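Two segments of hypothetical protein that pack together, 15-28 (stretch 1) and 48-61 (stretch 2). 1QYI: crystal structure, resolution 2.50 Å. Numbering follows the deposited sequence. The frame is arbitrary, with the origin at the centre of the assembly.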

# COMPACT_ATOMS: atom_id res chain seq x y z
N GLU A 15 5.94 4.47 -1.79
CA GLU A 15 4.58 4.20 -1.32
C GLU A 15 3.87 5.43 -0.77
O GLU A 15 2.71 5.33 -0.35
CB GLU A 15 4.60 3.12 -0.24
CG GLU A 15 4.99 1.74 -0.72
CD GLU A 15 5.12 0.75 0.43
OE1 GLU A 15 5.94 1.01 1.33
OE2 GLU A 15 4.40 -0.27 0.43
N GLU A 16 4.56 6.56 -0.77
CA GLU A 16 4.03 7.82 -0.25
C GLU A 16 2.60 8.15 -0.67
O GLU A 16 1.76 8.51 0.17
CB GLU A 16 4.94 8.99 -0.65
CG GLU A 16 6.29 9.00 0.05
CD GLU A 16 6.14 9.12 1.56
OE1 GLU A 16 5.50 10.08 2.04
OE2 GLU A 16 6.68 8.25 2.28
N ARG A 17 2.33 8.05 -1.97
CA ARG A 17 1.01 8.36 -2.51
C ARG A 17 -0.07 7.55 -1.78
O ARG A 17 -1.19 8.03 -1.63
CB ARG A 17 0.98 8.05 -4.00
CG ARG A 17 0.15 9.03 -4.83
CD ARG A 17 0.98 10.24 -5.28
NE ARG A 17 0.68 11.45 -4.51
CZ ARG A 17 0.84 12.69 -4.98
NH1 ARG A 17 1.28 12.89 -6.22
NH2 ARG A 17 0.54 13.74 -4.23
N CYS A 18 0.27 6.34 -1.35
CA CYS A 18 -0.69 5.51 -0.64
C CYS A 18 -1.11 6.25 0.62
O CYS A 18 -2.31 6.40 0.89
CB CYS A 18 -0.09 4.15 -0.27
SG CYS A 18 0.04 2.97 -1.65
N PHE A 19 -0.13 6.72 1.38
CA PHE A 19 -0.41 7.46 2.62
C PHE A 19 -1.18 8.74 2.29
O PHE A 19 -2.01 9.20 3.09
CB PHE A 19 0.91 7.78 3.33
CG PHE A 19 1.83 6.59 3.46
CD1 PHE A 19 1.36 5.36 3.91
CD2 PHE A 19 3.18 6.71 3.14
CE1 PHE A 19 2.21 4.26 4.03
CE2 PHE A 19 4.04 5.62 3.25
CZ PHE A 19 3.56 4.39 3.70
N ASP A 20 -0.91 9.32 1.12
CA ASP A 20 -1.60 10.52 0.66
C ASP A 20 -3.07 10.15 0.46
O ASP A 20 -3.96 10.72 1.10
CB ASP A 20 -1.05 10.98 -0.69
CG ASP A 20 0.15 11.89 -0.57
OD1 ASP A 20 0.76 11.99 0.53
OD2 ASP A 20 0.49 12.50 -1.60
N VAL A 21 -3.33 9.21 -0.44
CA VAL A 21 -4.71 8.81 -0.70
C VAL A 21 -5.36 8.42 0.62
O VAL A 21 -6.51 8.79 0.88
CB VAL A 21 -4.80 7.65 -1.70
CG1 VAL A 21 -6.25 7.26 -1.91
CG2 VAL A 21 -4.19 8.09 -3.03
N SER A 22 -4.64 7.68 1.47
CA SER A 22 -5.20 7.30 2.75
C SER A 22 -5.68 8.55 3.50
O SER A 22 -6.79 8.55 4.06
CB SER A 22 -4.16 6.54 3.57
OG SER A 22 -4.64 6.26 4.88
N ALA A 23 -4.87 9.61 3.50
CA ALA A 23 -5.24 10.87 4.17
C ALA A 23 -6.46 11.51 3.51
O ALA A 23 -7.40 11.91 4.19
CB ALA A 23 -4.06 11.84 4.15
N LEU A 24 -6.43 11.61 2.18
CA LEU A 24 -7.55 12.19 1.43
C LEU A 24 -8.83 11.43 1.68
O LEU A 24 -9.92 11.99 1.65
CB LEU A 24 -7.27 12.18 -0.07
CG LEU A 24 -6.34 13.25 -0.64
CD1 LEU A 24 -6.52 13.27 -2.16
CD2 LEU A 24 -6.71 14.61 -0.06
N THR A 25 -8.72 10.13 1.91
CA THR A 25 -9.90 9.33 2.14
C THR A 25 -10.59 9.78 3.42
O THR A 25 -11.77 10.16 3.39
CB THR A 25 -9.55 7.85 2.23
OG1 THR A 25 -9.10 7.42 0.94
CG2 THR A 25 -10.77 7.04 2.64
N VAL A 26 -9.86 9.76 4.52
CA VAL A 26 -10.39 10.19 5.80
C VAL A 26 -10.99 11.59 5.68
O VAL A 26 -12.10 11.85 6.14
CB VAL A 26 -9.26 10.19 6.86
CG1 VAL A 26 -9.83 10.47 8.24
CG2 VAL A 26 -8.54 8.86 6.84
N TYR A 27 -10.25 12.48 5.03
CA TYR A 27 -10.71 13.86 4.85
C TYR A 27 -12.00 13.95 4.02
O TYR A 27 -12.92 14.69 4.36
CB TYR A 27 -9.57 14.69 4.23
CG TYR A 27 -9.68 16.19 4.42
CD1 TYR A 27 -9.76 16.77 5.70
CD2 TYR A 27 -9.72 17.04 3.31
CE1 TYR A 27 -9.87 18.16 5.86
CE2 TYR A 27 -9.83 18.42 3.46
CZ TYR A 27 -9.90 18.97 4.72
OH TYR A 27 -10.05 20.34 4.82
N GLU A 28 -12.10 13.21 2.92
CA GLU A 28 -13.30 13.27 2.11
C GLU A 28 -14.50 12.70 2.85
O GLU A 28 -15.64 13.13 2.65
CB GLU A 28 -13.14 12.49 0.83
CG GLU A 28 -14.22 12.79 -0.18
CD GLU A 28 -14.29 11.75 -1.26
OE1 GLU A 28 -13.25 11.11 -1.55
OE2 GLU A 28 -15.40 11.58 -1.83
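Stretch 2 (48-61) TDNDIQDIRNRIFQ

Stretch 2 lies on stretch 1 as one helix crossing another steeply, with an apolar seam of A23, L24, V26 and Y27 against I52, I55, I59 and F60 and a cluster of salt bridges round R56. Residues 16-28 form one helix and 49-60 the other; their axes approach to 8.6 Å, and their N-to-C directions differ by 73°, so the helices run neither parallel nor antiparallel. The backbones come nearest at A23 and R56, whose CA atoms are 4.9 Å apart. The small side chain of A23 points toward stretch 2, its CB 3.5 Å from R56 CA and 3.7 Å from F60 CE2. The contact buries 835 Å², both sides summed.

T48 precedes the second helix as its N-cap: T48 OG1 accepts from N50 N and D51 N, each at 3.0 Å. From I52 onward the apolar residues repeat at helical spacing. I52 CG2 lies 4.2 Å from L24 CG, and I55 meets two partners, with CD1 3.6 Å from L24 CD2 and CG2 3.7 Å from Y27 CG. One turn later, I59 CG2 lies 4.1 Å from V26 CB, while I59 CD1 is 3.9 Å from Y27 CD1. F60 presents its ring edge to S22, with CZ 3.5 Å from S22 OG.

R56 sits as a knob among E16, F19, D20 and A23. Its extended side chain, t at chi1 to chi3, carries R56 NH1 to 2.8 Å from E16 OE1 and 3.1 Å from D20 OD1. Both are hydrogen-bonded salt bridges, and the 165° angle to D20 is the straighter. The acceptors lie at the guanidinium edge, leaving one face covered by F19 CB, 3.7 Å from R56 NH1. D20 also binds R17 within its own helix, through R17 NH2 and D20 OD2 at 2.9 Å; R17 NH2 makes a longer salt bridge to D49 OD1, 3.6 Å away.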

# COMPACT_ATOMS: atom_id res chain seq x y z
N THR A 48 -4.02 20.14 -5.26
CA THR A 48 -2.64 20.27 -5.73
C THR A 48 -1.75 19.40 -4.86
O THR A 48 -2.18 18.90 -3.82
CB THR A 48 -2.11 21.70 -5.59
OG1 THR A 48 -1.75 21.94 -4.22
CG2 THR A 48 -3.16 22.72 -6.01
N ASP A 49 -0.49 19.24 -5.26
CA ASP A 49 0.43 18.42 -4.48
C ASP A 49 0.65 19.00 -3.09
O ASP A 49 1.06 18.29 -2.17
CB ASP A 49 1.76 18.28 -5.23
CG ASP A 49 1.81 17.05 -6.10
OD1 ASP A 49 0.72 16.54 -6.46
OD2 ASP A 49 2.92 16.58 -6.44
N ASN A 50 0.37 20.29 -2.95
CA ASN A 50 0.51 20.99 -1.68
C ASN A 50 -0.74 20.80 -0.81
O ASN A 50 -0.62 20.58 0.39
CB ASN A 50 0.73 22.48 -1.91
CG ASN A 50 1.72 22.75 -3.02
OD1 ASN A 50 1.48 22.43 -4.18
ND2 ASN A 50 2.87 23.33 -2.65
N ASP A 51 -1.92 20.90 -1.42
CA ASP A 51 -3.19 20.71 -0.68
C ASP A 51 -3.14 19.34 -0.01
O ASP A 51 -3.32 19.21 1.20
CB ASP A 51 -4.43 20.74 -1.60
CG ASP A 51 -4.51 21.98 -2.48
OD1 ASP A 51 -4.33 23.13 -1.99
OD2 ASP A 51 -4.81 21.81 -3.68
N ILE A 52 -2.91 18.32 -0.84
CA ILE A 52 -2.84 16.93 -0.39
C ILE A 52 -1.84 16.79 0.74
O ILE A 52 -2.08 16.05 1.69
CB ILE A 52 -2.39 16.00 -1.55
CG1 ILE A 52 -3.36 16.11 -2.73
CG2 ILE A 52 -2.32 14.56 -1.06
CD1 ILE A 52 -2.86 15.42 -3.99
N GLN A 53 -0.73 17.50 0.63
CA GLN A 53 0.31 17.41 1.64
C GLN A 53 -0.18 18.05 2.92
O GLN A 53 0.08 17.55 4.03
CB GLN A 53 1.58 18.10 1.15
CG GLN A 53 2.81 17.20 1.14
CD GLN A 53 2.57 15.83 0.49
OE1 GLN A 53 2.17 15.73 -0.68
NE2 GLN A 53 2.80 14.76 1.26
N ASP A 54 -0.90 19.14 2.79
CA ASP A 54 -1.42 19.81 3.97
C ASP A 54 -2.43 18.90 4.66
O ASP A 54 -2.41 18.70 5.87
CB ASP A 54 -2.09 21.12 3.59
CG ASP A 54 -2.70 21.80 4.79
OD1 ASP A 54 -1.94 22.23 5.68
OD2 ASP A 54 -3.95 21.88 4.84
N ILE A 55 -3.33 18.35 3.86
CA ILE A 55 -4.37 17.46 4.36
C ILE A 55 -3.75 16.30 5.14
O ILE A 55 -4.11 16.06 6.30
CB ILE A 55 -5.23 16.95 3.17
CG1 ILE A 55 -6.00 18.15 2.60
CG2 ILE A 55 -6.14 15.81 3.59
CD1 ILE A 55 -6.52 18.00 1.18
N ARG A 56 -2.80 15.62 4.51
CA ARG A 56 -2.08 14.51 5.10
C ARG A 56 -1.44 14.92 6.42
O ARG A 56 -1.46 14.19 7.42
CB ARG A 56 -0.98 14.04 4.15
CG ARG A 56 -0.09 12.97 4.75
CD ARG A 56 0.95 12.48 3.76
NE ARG A 56 1.94 11.68 4.44
CZ ARG A 56 2.83 10.90 3.84
NH1 ARG A 56 2.84 10.81 2.51
NH2 ARG A 56 3.69 10.20 4.56
N ASN A 57 -0.85 16.11 6.41
CA ASN A 57 -0.21 16.63 7.59
C ASN A 57 -1.21 16.81 8.71
O ASN A 57 -0.95 16.44 9.85
CB ASN A 57 0.46 17.96 7.27
CG ASN A 57 1.06 18.60 8.48
OD1 ASN A 57 1.85 17.98 9.18
ND2 ASN A 57 0.69 19.84 8.75
N ARG A 58 -2.37 17.38 8.40
CA ARG A 58 -3.40 17.60 9.42
C ARG A 58 -3.96 16.29 9.96
O ARG A 58 -4.02 16.08 11.17
CB ARG A 58 -4.55 18.43 8.86
CG ARG A 58 -4.25 19.88 8.58
CD ARG A 58 -5.55 20.59 8.26
NE ARG A 58 -6.45 20.57 9.42
CZ ARG A 58 -7.76 20.74 9.37
NH1 ARG A 58 -8.37 20.95 8.20
NH2 ARG A 58 -8.48 20.71 10.49
N ILE A 59 -4.39 15.41 9.05
CA ILE A 59 -4.97 14.12 9.43
C ILE A 59 -4.02 13.27 10.27
O ILE A 59 -4.39 12.86 11.37
CB ILE A 59 -5.41 13.31 8.17
CG1 ILE A 59 -6.40 14.12 7.33
CG2 ILE A 59 -6.06 12.00 8.59
CD1 ILE A 59 -7.66 14.53 8.09
N PHE A 60 -2.82 13.02 9.78
CA PHE A 60 -1.85 12.19 10.50
C PHE A 60 -0.91 12.90 11.48
O PHE A 60 -0.09 12.24 12.14
CB PHE A 60 -1.01 11.37 9.50
CG PHE A 60 -1.81 10.41 8.68
CD1 PHE A 60 -2.68 9.51 9.28
CD2 PHE A 60 -1.69 10.40 7.29
CE1 PHE A 60 -3.41 8.60 8.52
CE2 PHE A 60 -2.42 9.50 6.51
CZ PHE A 60 -3.29 8.59 7.12
N GLN A 61 -1.01 14.22 11.58
CA GLN A 61 -0.18 15.01 12.49
C GLN A 61 1.32 14.79 12.26
O GLN A 61 2.03 14.23 13.10
CB GLN A 61 -0.53 14.67 13.94
CG GLN A 61 -1.98 14.94 14.28
CD GLN A 61 -2.28 16.41 14.45
OE1 GLN A 61 -1.92 17.02 15.45
NE2 GLN A 61 -2.93 17.00 13.45
O HOH W 1 -7.22 21.70 5.88